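Local coordinates for enoyl-CoA hydratase (Geobacillus kaustophilus, PDB 2PPY) that probably catalyses the hydration of enoyl-CoA thioesters in fatty acid beta-oxidation, as a member of the crotonase-like enoyl-CoA hydratase/isomerase family, at the interface of chains A and B. Coordinates in Å, arbitrary orientation; residue numbers count along the deposited sequence, not the author numbering. Chains: chain A/B, Enoyl-CoA hydratase.

The interface of chains A and B. Residues chain A 222, 226-227, 230-231, 234; chain B 149, 152-153, 156.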
# COMPACT_ATOMS: atom_id res chain seq x y z
N GLY A 222 2.48 -3.86 11.68
CA GLY A 222 2.83 -2.52 11.25
C GLY A 222 3.68 -2.51 9.99
O GLY A 222 3.71 -1.52 9.26
N PRO A 226 1.80 1.87 5.59
CA PRO A 226 2.69 2.95 5.16
C PRO A 226 3.26 3.52 6.46
O PRO A 226 2.57 3.52 7.49
CB PRO A 226 1.74 3.92 4.47
CG PRO A 226 0.72 3.00 3.87
CD PRO A 226 0.46 2.03 4.99
N LEU A 227 4.49 4.02 6.43
CA LEU A 227 5.12 4.53 7.64
C LEU A 227 4.31 5.56 8.44
O LEU A 227 4.18 5.42 9.66
CB LEU A 227 6.49 5.13 7.30
CG LEU A 227 7.35 5.52 8.51
CD1 LEU A 227 7.63 4.29 9.36
CD2 LEU A 227 8.65 6.16 8.05
N ALA A 230 1.65 3.72 10.16
CA ALA A 230 2.18 2.60 10.93
C ALA A 230 2.52 3.08 12.33
O ALA A 230 2.31 2.39 13.33
CB ALA A 230 3.44 2.05 10.26
N ILE A 231 3.06 4.29 12.40
CA ILE A 231 3.41 4.86 13.68
C ILE A 231 2.15 5.19 14.48
O ILE A 231 2.18 5.27 15.70
CB ILE A 231 4.31 6.10 13.48
CG1 ILE A 231 5.60 5.66 12.76
CG2 ILE A 231 4.64 6.75 14.83
CD1 ILE A 231 6.55 6.78 12.38
N GLU A 234 1.33 2.00 16.12
CA GLU A 234 2.31 1.84 17.18
C GLU A 234 1.94 2.73 18.35
O GLU A 234 2.15 2.38 19.51
CB GLU A 234 3.69 2.22 16.65
CG GLU A 234 4.70 2.65 17.71
CD GLU A 234 5.94 3.27 17.09
OE1 GLU A 234 6.75 2.53 16.50
OE2 GLU A 234 6.10 4.51 17.20
N GLY B 149 8.29 6.05 16.75
CA GLY B 149 8.64 5.49 15.45
C GLY B 149 9.73 4.44 15.50
O GLY B 149 10.07 3.85 14.47
N GLN B 152 8.76 0.86 14.22
CA GLN B 152 8.50 0.87 12.78
C GLN B 152 9.72 1.19 11.92
O GLN B 152 9.94 0.58 10.88
CB GLN B 152 7.38 1.85 12.46
CG GLN B 152 6.08 1.52 13.16
CD GLN B 152 5.67 0.08 12.97
OE1 GLN B 152 5.44 -0.37 11.84
NE2 GLN B 152 5.57 -0.67 14.06
N ARG B 153 10.52 2.16 12.35
CA ARG B 153 11.69 2.53 11.58
C ARG B 153 12.79 1.47 11.70
O ARG B 153 13.50 1.21 10.74
CB ARG B 153 12.22 3.91 12.00
CG ARG B 153 11.29 5.06 11.62
CD ARG B 153 12.06 6.37 11.49
NE ARG B 153 11.24 7.45 10.95
CZ ARG B 153 10.37 8.16 11.67
NH1 ARG B 153 9.66 9.12 11.08
NH2 ARG B 153 10.21 7.93 12.96
N ARG B 156 11.93 -1.50 9.40
CA ARG B 156 12.18 -1.17 8.01
C ARG B 156 13.68 -1.03 7.72
O ARG B 156 14.14 -1.40 6.64
CB ARG B 156 11.43 0.11 7.63
CG ARG B 156 9.91 -0.07 7.55
CD ARG B 156 9.18 1.26 7.45
NE ARG B 156 7.73 1.09 7.34
CZ ARG B 156 6.96 0.56 8.28
NH1 ARG B 156 7.49 0.15 9.42
NH2 ARG B 156 5.65 0.44 8.08
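B:Arg156 reaches from helix 150-158 of one subunit to the end of helix 209-222 of the other, where its guanidinium NH2 donates to the carbonyl O of A:Gly222 at 3.0 Å, the donor tilted 32° from the carbonyl plane. Across one guanidinium face, offset toward the rim, sits A:Leu227 CD1, 3.7 Å above the plane. Within chain B, NH1 donates to both the backbone O of B:Gln152 (2.9 Å) and its amide OE1; both acceptors lie in the guanidinium plane, which should restrict its rotation. B:Gln152 bends at chi2 (-51°), folding that amide back toward the arginine. An alanine in place of B:Arg156 would probably leave A:Gly222 O without this donor, open a gap beside A:Leu227 CD1 and free the B:Gln152 amide to turn. The side formed by A:Gly222, A:Leu227 and A:Ala230 is the tighter part: A:Ala230 CB lies 3.5 Å from both B:Arg156 NH2 and B:Gln152 OE1. Packing is looser around B:Arg153, which crosses A:Leu227 at about a right angle and meets A:Ile231 CD1 at 3.9 Å through NH2. These subunits belong to a deposited hexamer, and this patch, one part of their interface, joins helix 227-242 to helix 150-158 and the glycine preceding it. At that glycine, A:Glu234, with CG anti to its backbone N (chi1 157°), presents the syn lone pair of carboxylate OE2 to B:Gly149 N at 2.7 Å.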